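Local atomic coordinates of Lon211 (Mycobacterium tuberculosis, PDB entry 6VBK), a protein that forms the N-terminal domain of the ATP-dependent protease Lon and probably takes part in recognising and binding protein substrates. Residues B[62-67]-B[83-88]; B[15-20]-B[41-46]; B[23-28]-B[103-108]; B[9-14]-B[122-127]. All coordinates share one frame; numbering follows the deposited sequence.

How the interactions relate
All four contacts reach one mixed beta sheet, which helix 38-50 and the 23-28 loop pack against. Strand 9-19 is shared: its first half pairs with strand 120-125 in interaction 4, its second half meets helix 38-50 in interaction 2. The centres of interactions 2 and 4 lie about 17 Å apart. Interaction 1, the hairpin of strands 65-70 and 79-88, has its centre about 11 Å from that of interaction 2, joined to it by backbone bonds of L67 with P15 and L17. Interaction 3 sets the 23-28 loop on strand 96-112, which also pairs with strand 120-125; the centres of interactions 3 and 4 are about 12 Å apart. Along the chain, interaction 4 encloses the other three, so the sheet's first and last strands meet in it.

Interaction 1: residues B[62-67]-B[83-88]; sequences SKPRVL and GVIEQE
Three backbone hydrogen bonds carry this antiparallel pairing. V66 and G83 form a hydrogen-bonded pair: V66 N reaches G83 O at 2.9 Å, and G83 N returns to V66 O at 2.8 Å. The third, I85 N to P64 O, is 2.9 Å with an N-H...O angle of 166°, and all three donors lie in the plane of the carbonyl they meet. Between these bonds sits the non-hydrogen-bonded pair R65-V84, where R65 CA comes 3.3 Å from G83 O in a CA-H...O contact.

The side chains add two different patches. P64, having no backbone N-H, takes part through its O and its ring, which crosses I85 at about a right angle, P64 CB to I85 CG1 3.8 Å. K63, bent at chi2 (-76°) and chi4 (59°), passes its CB over V84 CG1 and brings NZ to E86 OE1 at 3.2 Å, a salt bridge whose hydrogen bond is weak. A water bridges the same two atoms, while the other carboxylate oxygen, E86 OE2, pairs with R101; E86 is thus shared between two cations.

On the other edge of strand 79-88, E86 and Q87 both face V99 in a classic beta bulge. A47 of helix 38-50 covers P64 and V66, L67 bonds to P15 and L17 of strand 9-19, and V84 bonds to R101 of strand 96-112, placing the hairpin inside the sheet.

Interaction 2: residues B[15-20]-B[41-46]; sequences PVLPLE and RAAIEA
A43 meets strand 15-19 with its methyl directed at the backbone, and the larger side chains are disposed around that point. Its CB lies 3.6 Å from V16 O and 4.0 Å from L17 CB, and the CA atoms of L17 and A43 are 5.5 Å apart, the nearest pair in the contact. L17 sends CG anti to its backbone N (chi1 -160°), so that CG also rests against the A43 methyl and CD1 extends to I44 CG1 at 3.9 Å; the two branched chains cross obliquely. I44 itself leaves the helix on the side away from the strand, and the L17 tip comes round to meet its CG1. At the other end the P15 ring presses CG to A43 O at 3.6 Å, with CB facing A46 CB at 4.2 Å.

The strand and helix segments run nearly antiparallel, at 153°, with axes 7.5 Å apart at closest approach. This part of helix 38-50 therefore lies along this part of strand 9-19, where W120 of strand 120-125 also touches P15 and A46.

All the touching residues are buried, and two alanines and a proline supply much of the surface. The contact is thus apolar packing, with small methyls permitting the close approach of helix and strand.

Interaction 3: residues B[23-28]-B[103-108]; sequences VVLPGM and VSRVRI
P26 lays its ring across residues 103 and 104 of strand 96-112 and against the root and tip of the R105 side chain. Its CB comes 3.5 Å from V103 O, while CG sits 3.8 Å from S104 C, so the ring rides directly on the strand backbone; the CA atoms of P26 and V103 are 4.7 Å apart. The same P26 CG is also 3.9 Å from R105 NH1, and CD stands 3.9 Å above one face of the R105 guanidinium plane, offset toward its rim. Ring and arginine cross at about a right angle. R105 gets there with CG anti to its carbonyl carbon and a chain extended from CG to NE, which carries the guanidinium back past the proline. L25 runs alongside, pointing the same way, and its CD2 reaches R105 NH2 at 4.1 Å.

The loop is shaped by a type II beta turn from L25 to M28, closed by M28 N to L25 O at 3.1 Å. G27 occupies the third position with phi 95°, where a side chain would jam against the preceding carbonyl. A weak bond from L25 N to M28 SD, 3.3 Å, folds the methionine back across the turn. G27 and M28 also bond through their backbones to G102, the residue just before segment 103-108.

The polar end of R105 is directed to the helical part of the domain: NE bonds to L190 O, NH2 to V189 O, and NH2 also forms a salt bridge with D173.

Interaction 4: residues B[9-14]-B[122-127]; sequences SETLTL and EGTVLE
S9 opens the contact with its CB 3.7 Å from T124 CG2, and E10 follows by setting its backbone O against the same methyl. At T11 the side chain divides its work. CG2, anti to the backbone N, packs on E122 CB at 3.7 Å, whereas OG1 turns toward the T124 hydroxyl without bonding to it; it makes a weak hydrogen bond to E88 O of the second subunit. T11 CA also approaches G123 O at 3.2 Å in a CA-H...O contact.

L12 carries both backbone bonds of the pairing. Its N meets G123 O at a very short 2.4 Å, nearly along the C=O axis, and its O accepts from G123 N at 2.7 Å in the carbonyl plane. Both bonds are bent, with N-H...O angles of 151° and 152°, and the packing is locally tight. L12 and G123 are a hydrogen-bonded antiparallel pair. The L12 side chain leaves on the face opposite T11 and T13, and its CD1 touches V125 CG2 at 3.6 Å, crossing it obliquely.

T13 forms the next, non-hydrogen-bonded pair with E122. The two side chains lie side by side and point the same way, T13 OG1 reaching E122 CG at 4.0 Å.

Strand 120-125 is held on its other edge by strand 96-112, through E122 to G109 and T110 and T124 to R107. L12 and L14 rest on R65 of strand 65-70, and S9 pairs antiparallel with a strand of the second subunit, so the sheet continues across the dimer interface.

Interaction 1: residues B[62-67]-B[83-88]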
loop_
_atom_site.group_PDB
_atom_site.type_symbol
_atom_site.label_atom_id
_atom_site.label_comp_id
_atom_site.label_asym_id
_atom_site.label_seq_id
_atom_site.Cartn_x
_atom_site.Cartn_y
_atom_site.Cartn_z
ATOM N N SER B 62 13.014 -4.152 -18.255
ATOM C CA SER B 62 13.082 -2.851 -17.610
ATOM C C SER B 62 14.391 -2.700 -16.840
ATOM O O SER B 62 15.105 -3.670 -16.577
ATOM C CB SER B 62 11.887 -2.661 -16.671
ATOM O OG SER B 62 10.662 -2.851 -17.359
ATOM N N LYS B 63 14.692 -1.457 -16.471
ATOM C CA LYS B 63 15.880 -1.185 -15.678
ATOM C C LYS B 63 15.723 -1.779 -14.280
ATOM O O LYS B 63 14.640 -1.699 -13.689
ATOM C CB LYS B 63 16.127 0.320 -15.576
ATOM C CG LYS B 63 16.274 1.037 -16.909
ATOM C CD LYS B 63 17.634 0.782 -17.538
ATOM C CE LYS B 63 17.862 1.685 -18.740
ATOM N NZ LYS B 63 17.792 3.127 -18.372
ATOM N N PRO B 64 16.774 -2.387 -13.730
ATOM C CA PRO B 64 16.672 -2.954 -12.379
ATOM C C PRO B 64 16.397 -1.878 -11.338
ATOM O O PRO B 64 16.898 -0.755 -11.428
ATOM C CB PRO B 64 18.043 -3.606 -12.166
ATOM C CG PRO B 64 18.570 -3.846 -13.550
ATOM C CD PRO B 64 18.064 -2.697 -14.366
ATOM N N ARG B 65 15.588 -2.234 -10.342
ATOM C CA ARG B 65 15.225 -1.334 -9.255
ATOM C C ARG B 65 15.745 -1.899 -7.941
ATOM O O ARG B 65 15.453 -3.049 -7.596
ATOM C CB ARG B 65 13.707 -1.135 -9.189
ATOM C CG ARG B 65 13.131 -0.381 -10.377
ATOM C CD ARG B 65 11.649 -0.673 -10.554
ATOM N NE ARG B 65 10.876 -0.374 -9.353
ATOM C CZ ARG B 65 10.254 0.778 -9.131
ATOM N NH1 ARG B 65 10.312 1.752 -10.030
ATOM N NH2 ARG B 65 9.573 0.960 -8.009
ATOM N N VAL B 66 16.515 -1.091 -7.212
ATOM C CA VAL B 66 17.080 -1.493 -5.932
ATOM C C VAL B 66 16.706 -0.459 -4.881
ATOM O O VAL B 66 16.278 0.655 -5.193
ATOM C CB VAL B 66 18.614 -1.660 -5.993
ATOM C CG1 VAL B 66 18.996 -2.742 -6.990
ATOM C CG2 VAL B 66 19.278 -0.339 -6.354
ATOM N N LEU B 67 16.875 -0.842 -3.619
ATOM C CA LEU B 67 16.654 0.050 -2.487
ATOM C C LEU B 67 18.007 0.359 -1.859
ATOM O O LEU B 67 18.601 -0.497 -1.193
ATOM C CB LEU B 67 15.697 -0.569 -1.472
ATOM C CG LEU B 67 15.237 0.379 -0.362
ATOM C CD1 LEU B 67 14.597 1.628 -0.951
ATOM C CD2 LEU B 67 14.278 -0.321 0.585
ATOM N N GLY B 83 16.361 3.226 -6.177
ATOM C CA GLY B 83 17.421 3.421 -7.153
ATOM C C GLY B 83 17.140 2.666 -8.436
ATOM O O GLY B 83 16.667 1.527 -8.403
ATOM N N VAL B 84 17.432 3.307 -9.562
ATOM C CA VAL B 84 17.301 2.700 -10.882
ATOM C C VAL B 84 18.703 2.473 -11.429
ATOM O O VAL B 84 19.474 3.427 -11.595
ATOM C CB VAL B 84 16.470 3.574 -11.833
ATOM C CG1 VAL B 84 16.574 3.052 -13.255
ATOM C CG2 VAL B 84 15.018 3.612 -11.385
ATOM N N ILE B 85 19.037 1.212 -11.698
ATOM C CA ILE B 85 20.323 0.873 -12.293
ATOM C C ILE B 85 20.313 1.361 -13.736
ATOM O O ILE B 85 19.714 0.728 -14.613
ATOM C CB ILE B 85 20.607 -0.638 -12.211
ATOM C CG1 ILE B 85 20.586 -1.105 -10.754
ATOM C CG2 ILE B 85 21.947 -0.964 -12.855
ATOM C CD1 ILE B 85 21.673 -0.492 -9.896
ATOM N N GLU B 86 20.964 2.497 -13.986
ATOM C CA GLU B 86 20.908 3.108 -15.310
ATOM C C GLU B 86 21.880 2.447 -16.278
ATOM O O GLU B 86 21.547 2.243 -17.451
ATOM C CB GLU B 86 21.198 4.606 -15.209
ATOM C CG GLU B 86 20.219 5.382 -14.340
ATOM C CD GLU B 86 18.910 5.684 -15.047
ATOM O OE1 GLU B 86 18.768 5.316 -16.232
ATOM O OE2 GLU B 86 18.023 6.294 -14.416
ATOM N N GLN B 87 23.081 2.112 -15.812
ATOM C CA GLN B 87 24.109 1.542 -16.667
ATOM C C GLN B 87 24.880 0.477 -15.903
ATOM O O GLN B 87 24.972 0.514 -14.673
ATOM C CB GLN B 87 25.081 2.614 -17.174
ATOM C CG GLN B 87 24.469 3.607 -18.141
ATOM C CD GLN B 87 25.463 4.649 -18.603
ATOM O OE1 GLN B 87 26.488 4.875 -17.959
ATOM N NE2 GLN B 87 25.168 5.288 -19.728
ATOM N N GLU B 88 25.431 -0.475 -16.651
ATOM C CA GLU B 88 26.325 -1.485 -16.104
ATOM C C GLU B 88 27.504 -1.660 -17.047
ATOM O O GLU B 88 27.330 -1.725 -18.267
ATOM C CB GLU B 88 25.615 -2.828 -15.894
ATOM C CG GLU B 88 24.525 -2.803 -14.836
ATOM C CD GLU B 88 24.044 -4.192 -14.470
ATOM O OE1 GLU B 88 24.862 -4.993 -13.970
ATOM O OE2 GLU B 88 22.852 -4.486 -14.694
HETATM O O HOH W 1 19.524 5.701 -18.697
#

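Interaction 2: residues B[15-20]-B[41-46]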
loop_
_atom_site.group_PDB
_atom_site.type_symbol
_atom_site.label_atom_id
_atom_site.label_comp_id
_atom_site.label_asym_id
_atom_site.label_seq_id
_atom_site.Cartn_x
_atom_site.Cartn_y
_atom_site.Cartn_z
ATOM N N PRO B 15 14.972 -5.277 -3.494
ATOM C CA PRO B 15 16.169 -5.828 -2.852
ATOM C C PRO B 15 16.999 -4.722 -2.220
ATOM O O PRO B 15 17.137 -3.628 -2.773
ATOM C CB PRO B 15 16.914 -6.496 -4.013
ATOM C CG PRO B 15 16.524 -5.687 -5.203
ATOM C CD PRO B 15 15.107 -5.221 -4.961
ATOM N N VAL B 16 17.551 -5.017 -1.049
ATOM C CA VAL B 16 18.311 -4.026 -0.294
ATOM C C VAL B 16 19.747 -4.001 -0.798
ATOM O O VAL B 16 20.452 -5.016 -0.752
ATOM C CB VAL B 16 18.262 -4.319 1.212
ATOM C CG1 VAL B 16 19.214 -3.397 1.957
ATOM C CG2 VAL B 16 16.847 -4.158 1.735
ATOM N N LEU B 17 20.168 -2.834 -1.281
ATOM C CA LEU B 17 21.575 -2.639 -1.706
ATOM C C LEU B 17 22.230 -1.790 -0.617
ATOM O O LEU B 17 22.020 -0.573 -0.613
ATOM C CB LEU B 17 21.622 -1.951 -3.073
ATOM C CG LEU B 17 22.932 -2.122 -3.839
ATOM C CD1 LEU B 17 22.737 -1.856 -5.322
ATOM C CD2 LEU B 17 24.012 -1.221 -3.267
ATOM N N PRO B 18 22.938 -2.401 0.356
ATOM C CA PRO B 18 23.536 -1.654 1.460
ATOM C C PRO B 18 24.712 -0.761 1.045
ATOM O O PRO B 18 25.508 -1.177 0.236
ATOM C CB PRO B 18 24.038 -2.765 2.392
ATOM C CG PRO B 18 24.319 -3.917 1.463
ATOM C CD PRO B 18 23.225 -3.831 0.422
ATOM N N LEU B 19 24.765 0.438 1.627
ATOM C CA LEU B 19 25.854 1.416 1.376
ATOM C C LEU B 19 26.647 1.588 2.676
ATOM O O LEU B 19 26.116 2.217 3.609
ATOM C CB LEU B 19 25.232 2.743 0.931
ATOM C CG LEU B 19 24.261 2.654 -0.244
ATOM C CD1 LEU B 19 23.619 4.001 -0.518
ATOM C CD2 LEU B 19 24.964 2.136 -1.487
ATOM N N GLU B 20 27.852 1.015 2.742
ATOM C CA GLU B 20 28.691 1.113 3.965
ATOM C C GLU B 20 29.034 2.583 4.216
ATOM O O GLU B 20 28.919 3.032 5.372
ATOM C CB GLU B 20 29.994 0.339 3.757
ATOM C CG GLU B 20 29.795 -1.123 3.397
ATOM C CD GLU B 20 29.918 -2.097 4.555
ATOM O OE1 GLU B 20 29.267 -1.870 5.593
ATOM O OE2 GLU B 20 30.673 -3.078 4.416
ATOM N N ARG B 41 26.483 -6.864 -5.614
ATOM C CA ARG B 41 26.210 -7.528 -6.883
ATOM C C ARG B 41 25.004 -8.456 -6.787
ATOM O O ARG B 41 24.285 -8.638 -7.775
ATOM C CB ARG B 41 27.442 -8.307 -7.350
ATOM C CG ARG B 41 27.376 -8.749 -8.803
ATOM C CD ARG B 41 28.537 -9.661 -9.168
ATOM N NE ARG B 41 29.832 -8.994 -9.049
ATOM C CZ ARG B 41 30.459 -8.394 -10.056
ATOM N NH1 ARG B 41 29.914 -8.372 -11.264
ATOM N NH2 ARG B 41 31.636 -7.816 -9.855
ATOM N N ALA B 42 24.766 -9.047 -5.614
ATOM C CA ALA B 42 23.600 -9.909 -5.452
ATOM C C ALA B 42 22.310 -9.100 -5.472
ATOM O O ALA B 42 21.283 -9.570 -5.976
ATOM C CB ALA B 42 23.709 -10.713 -4.156
ATOM N N ALA B 43 22.343 -7.882 -4.925
ATOM C CA ALA B 43 21.164 -7.023 -4.961
ATOM C C ALA B 43 20.819 -6.621 -6.389
ATOM O O ALA B 43 19.640 -6.580 -6.761
ATOM C CB ALA B 43 21.387 -5.786 -4.093
ATOM N N ILE B 44 21.833 -6.327 -7.204
ATOM C CA ILE B 44 21.583 -5.944 -8.590
ATOM C C ILE B 44 21.054 -7.131 -9.386
ATOM O O ILE B 44 20.153 -6.982 -10.221
ATOM C CB ILE B 44 22.862 -5.361 -9.219
ATOM C CG1 ILE B 44 23.292 -4.100 -8.464
ATOM C CG2 ILE B 44 22.650 -5.063 -10.697
ATOM C CD1 ILE B 44 24.515 -3.427 -9.042
ATOM N N GLU B 45 21.593 -8.327 -9.137
ATOM C CA GLU B 45 21.138 -9.503 -9.872
ATOM C C GLU B 45 19.746 -9.930 -9.428
ATOM O O GLU B 45 18.941 -10.388 -10.248
ATOM C CB GLU B 45 22.137 -10.647 -9.705
ATOM C CG GLU B 45 23.409 -10.460 -10.512
ATOM C CD GLU B 45 23.129 -10.237 -11.986
ATOM O OE1 GLU B 45 22.258 -10.940 -12.543
ATOM O OE2 GLU B 45 23.772 -9.350 -12.586
ATOM N N ALA B 46 19.445 -9.796 -8.134
ATOM C CA ALA B 46 18.080 -10.030 -7.672
ATOM C C ALA B 46 17.120 -9.017 -8.279
ATOM O O ALA B 46 15.971 -9.347 -8.595
ATOM C CB ALA B 46 18.023 -9.977 -6.147
#

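Interaction 3: residues B[23-28]-B[103-108]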
loop_
_atom_site.group_PDB
_atom_site.type_symbol
_atom_site.label_atom_id
_atom_site.label_comp_id
_atom_site.label_asym_id
_atom_site.label_seq_id
_atom_site.Cartn_x
_atom_site.Cartn_y
_atom_site.Cartn_z
ATOM N N VAL B 23 25.530 8.344 1.327
ATOM C CA VAL B 23 24.048 8.204 1.266
ATOM C C VAL B 23 23.580 8.695 -0.103
ATOM O O VAL B 23 23.952 9.816 -0.487
ATOM C CB VAL B 23 23.376 8.999 2.400
ATOM C CG1 VAL B 23 21.875 9.119 2.195
ATOM C CG2 VAL B 23 23.686 8.407 3.765
ATOM N N VAL B 24 22.780 7.884 -0.797
ATOM C CA VAL B 24 22.245 8.285 -2.128
ATOM C C VAL B 24 20.857 8.892 -1.912
ATOM O O VAL B 24 19.950 8.162 -1.477
ATOM C CB VAL B 24 22.202 7.095 -3.102
ATOM C CG1 VAL B 24 21.643 7.502 -4.454
ATOM C CG2 VAL B 24 23.570 6.456 -3.261
ATOM N N LEU B 25 20.719 10.190 -2.182
ATOM C CA LEU B 25 19.447 10.872 -2.027
ATOM C C LEU B 25 18.713 10.933 -3.357
ATOM O O LEU B 25 19.321 10.775 -4.420
ATOM C CB LEU B 25 19.669 12.289 -1.484
ATOM C CG LEU B 25 20.305 12.372 -0.096
ATOM C CD1 LEU B 25 20.530 13.819 0.311
ATOM C CD2 LEU B 25 19.444 11.652 0.929
ATOM N N PRO B 26 17.394 11.132 -3.337
ATOM C CA PRO B 26 16.660 11.288 -4.598
ATOM C C PRO B 26 17.214 12.443 -5.420
ATOM O O PRO B 26 17.510 13.519 -4.897
ATOM C CB PRO B 26 15.224 11.560 -4.138
ATOM C CG PRO B 26 15.135 10.893 -2.806
ATOM C CD PRO B 26 16.488 11.067 -2.176
ATOM N N GLY B 27 17.364 12.202 -6.722
ATOM C CA GLY B 27 17.933 13.178 -7.623
ATOM C C GLY B 27 19.420 13.032 -7.870
ATOM O O GLY B 27 19.952 13.722 -8.749
ATOM N N MET B 28 20.105 12.164 -7.131
ATOM C CA MET B 28 21.536 11.961 -7.300
ATOM C C MET B 28 21.804 10.785 -8.230
ATOM O O MET B 28 20.991 9.865 -8.356
ATOM C CB MET B 28 22.215 11.712 -5.951
ATOM C CG MET B 28 22.165 12.887 -4.983
ATOM S SD MET B 28 22.811 12.467 -3.348
ATOM C CE MET B 28 24.483 11.957 -3.745
ATOM N N VAL B 103 15.731 7.940 -7.046
ATOM C CA VAL B 103 14.425 8.361 -7.554
ATOM C C VAL B 103 13.582 9.006 -6.453
ATOM O O VAL B 103 13.189 10.170 -6.562
ATOM C CB VAL B 103 13.676 7.178 -8.208
ATOM C CG1 VAL B 103 12.293 7.605 -8.714
ATOM C CG2 VAL B 103 14.496 6.576 -9.338
ATOM N N SER B 104 13.284 8.259 -5.389
ATOM C CA SER B 104 12.368 8.748 -4.363
ATOM C C SER B 104 12.663 8.076 -3.027
ATOM O O SER B 104 13.384 7.078 -2.951
ATOM C CB SER B 104 10.910 8.514 -4.776
ATOM O OG SER B 104 10.669 7.144 -5.055
ATOM N N ARG B 105 12.083 8.632 -1.966
ATOM C CA ARG B 105 12.248 8.065 -0.637
ATOM C C ARG B 105 11.256 6.934 -0.415
ATOM O O ARG B 105 10.095 7.011 -0.827
ATOM C CB ARG B 105 12.072 9.140 0.434
ATOM C CG ARG B 105 13.207 10.140 0.480
ATOM C CD ARG B 105 12.957 11.232 1.501
ATOM N NE ARG B 105 14.184 11.957 1.814
ATOM C CZ ARG B 105 14.677 12.946 1.076
ATOM N NH1 ARG B 105 14.048 13.334 -0.025
ATOM N NH2 ARG B 105 15.802 13.546 1.440
ATOM N N VAL B 106 11.725 5.872 0.234
ATOM C CA VAL B 106 10.919 4.687 0.497
ATOM C C VAL B 106 11.014 4.371 1.983
ATOM O O VAL B 106 12.117 4.175 2.508
ATOM C CB VAL B 106 11.372 3.480 -0.343
ATOM C CG1 VAL B 106 10.489 2.279 -0.060
ATOM C CG2 VAL B 106 11.348 3.822 -1.826
ATOM N N ARG B 107 9.867 4.330 2.659
ATOM C CA ARG B 107 9.827 3.987 4.075
ATOM C C ARG B 107 9.941 2.476 4.232
ATOM O O ARG B 107 9.055 1.732 3.799
ATOM C CB ARG B 107 8.541 4.503 4.718
ATOM C CG ARG B 107 8.363 4.075 6.166
ATOM C CD ARG B 107 7.534 5.082 6.948
ATOM N NE ARG B 107 8.208 6.375 7.040
ATOM C CZ ARG B 107 9.113 6.681 7.963
ATOM N NH1 ARG B 107 9.456 5.786 8.880
ATOM N NH2 ARG B 107 9.677 7.881 7.971
ATOM N N ILE B 108 11.029 2.025 4.856
ATOM C CA ILE B 108 11.303 0.597 4.965
ATOM C C ILE B 108 10.369 -0.017 5.997
ATOM O O ILE B 108 10.317 0.425 7.151
ATOM C CB ILE B 108 12.772 0.349 5.326
ATOM C CG1 ILE B 108 13.679 0.814 4.187
ATOM C CG2 ILE B 108 13.003 -1.122 5.639
ATOM C CD1 ILE B 108 15.142 0.573 4.439
#

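Interaction 4: residues B[9-14]-B[122-127]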
loop_
_atom_site.group_PDB
_atom_site.type_symbol
_atom_site.label_atom_id
_atom_site.label_comp_id
_atom_site.label_asym_id
_atom_site.label_seq_id
_atom_site.Cartn_x
_atom_site.Cartn_y
_atom_site.Cartn_z
ATOM N N SER B 9 -1.469 3.966 0.494
ATOM C CA SER B 9 -0.310 4.050 -0.378
ATOM C C SER B 9 0.140 2.654 -0.794
ATOM O O SER B 9 -0.108 1.661 -0.105
ATOM C CB SER B 9 0.833 4.793 0.314
ATOM O OG SER B 9 0.468 6.131 0.604
ATOM N N GLU B 10 0.809 2.590 -1.939
ATOM C CA GLU B 10 1.263 1.317 -2.482
ATOM C C GLU B 10 2.527 0.854 -1.768
ATOM O O GLU B 10 3.388 1.663 -1.411
ATOM C CB GLU B 10 1.520 1.450 -3.984
ATOM C CG GLU B 10 1.002 0.287 -4.812
ATOM C CD GLU B 10 1.036 0.574 -6.300
ATOM O OE1 GLU B 10 1.274 1.742 -6.675
ATOM O OE2 GLU B 10 0.824 -0.365 -7.095
ATOM N N THR B 11 2.631 -0.456 -1.554
ATOM C CA THR B 11 3.784 -1.057 -0.895
ATOM C C THR B 11 4.659 -1.741 -1.938
ATOM O O THR B 11 4.199 -2.644 -2.647
ATOM C CB THR B 11 3.351 -2.056 0.179
ATOM O OG1 THR B 11 2.863 -1.348 1.325
ATOM C CG2 THR B 11 4.521 -2.937 0.594
ATOM N N LEU B 12 5.912 -1.308 -2.032
ATOM C CA LEU B 12 6.868 -1.885 -2.963
ATOM C C LEU B 12 7.691 -2.975 -2.286
ATOM O O LEU B 12 7.866 -2.996 -1.066
ATOM C CB LEU B 12 7.806 -0.812 -3.517
ATOM C CG LEU B 12 7.307 0.082 -4.649
ATOM C CD1 LEU B 12 8.357 1.126 -4.971
ATOM C CD2 LEU B 12 6.985 -0.743 -5.882
ATOM N N THR B 13 8.205 -3.886 -3.107
ATOM C CA THR B 13 9.126 -4.925 -2.665
ATOM C C THR B 13 10.408 -4.792 -3.474
ATOM O O THR B 13 10.385 -4.931 -4.703
ATOM C CB THR B 13 8.512 -6.318 -2.834
ATOM O OG1 THR B 13 7.360 -6.437 -1.989
ATOM C CG2 THR B 13 9.514 -7.391 -2.460
ATOM N N LEU B 14 11.515 -4.515 -2.794
ATOM C CA LEU B 14 12.776 -4.204 -3.449
ATOM C C LEU B 14 13.919 -4.928 -2.756
ATOM O O LEU B 14 13.860 -5.174 -1.544
ATOM C CB LEU B 14 13.054 -2.693 -3.436
ATOM C CG LEU B 14 12.021 -1.796 -4.119
ATOM C CD1 LEU B 14 12.258 -0.342 -3.753
ATOM C CD2 LEU B 14 12.062 -1.989 -5.628
ATOM N N GLU B 122 9.779 -4.842 2.304
ATOM C CA GLU B 122 8.648 -4.078 1.804
ATOM C C GLU B 122 8.839 -2.603 2.130
ATOM O O GLU B 122 9.392 -2.244 3.174
ATOM C CB GLU B 122 7.335 -4.584 2.401
ATOM C CG GLU B 122 6.940 -5.975 1.932
ATOM C CD GLU B 122 5.617 -6.433 2.512
ATOM O OE1 GLU B 122 5.065 -5.718 3.375
ATOM O OE2 GLU B 122 5.129 -7.507 2.106
ATOM N N GLY B 123 8.382 -1.747 1.222
ATOM C CA GLY B 123 8.561 -0.318 1.395
ATOM C C GLY B 123 7.443 0.469 0.748
ATOM O O GLY B 123 6.708 -0.035 -0.107
ATOM N N THR B 124 7.332 1.730 1.163
ATOM C CA THR B 124 6.283 2.626 0.695
ATOM C C THR B 124 6.919 3.891 0.140
ATOM O O THR B 124 7.689 4.557 0.839
ATOM C CB THR B 124 5.311 2.973 1.824
ATOM O OG1 THR B 124 4.679 1.777 2.291
ATOM C CG2 THR B 124 4.250 3.947 1.333
ATOM N N VAL B 125 6.597 4.219 -1.113
ATOM C CA VAL B 125 7.066 5.470 -1.693
ATOM C C VAL B 125 6.472 6.632 -0.914
ATOM O O VAL B 125 5.257 6.695 -0.688
ATOM C CB VAL B 125 6.698 5.550 -3.181
ATOM C CG1 VAL B 125 7.247 6.831 -3.794
ATOM C CG2 VAL B 125 7.222 4.337 -3.921
ATOM N N LEU B 126 7.328 7.556 -0.492
ATOM C CA LEU B 126 6.905 8.692 0.311
ATOM C C LEU B 126 6.617 9.880 -0.598
ATOM O O LEU B 126 7.407 10.190 -1.495
ATOM C CB LEU B 126 7.974 9.036 1.347
ATOM C CG LEU B 126 8.272 7.840 2.255
ATOM C CD1 LEU B 126 9.478 8.081 3.145
ATOM C CD2 LEU B 126 7.045 7.492 3.087
ATOM N N GLU B 127 5.477 10.531 -0.365
ATOM C CA GLU B 127 5.005 11.584 -1.254
ATOM C C GLU B 127 6.004 12.730 -1.343
ATOM O O GLU B 127 6.750 13.018 -0.403
ATOM C CB GLU B 127 3.658 12.131 -0.777
ATOM C CG GLU B 127 2.450 11.304 -1.173
ATOM C CD GLU B 127 1.160 12.096 -1.078
ATOM O OE1 GLU B 127 0.652 12.539 -2.131
ATOM O OE2 GLU B 127 0.661 12.290 0.051
#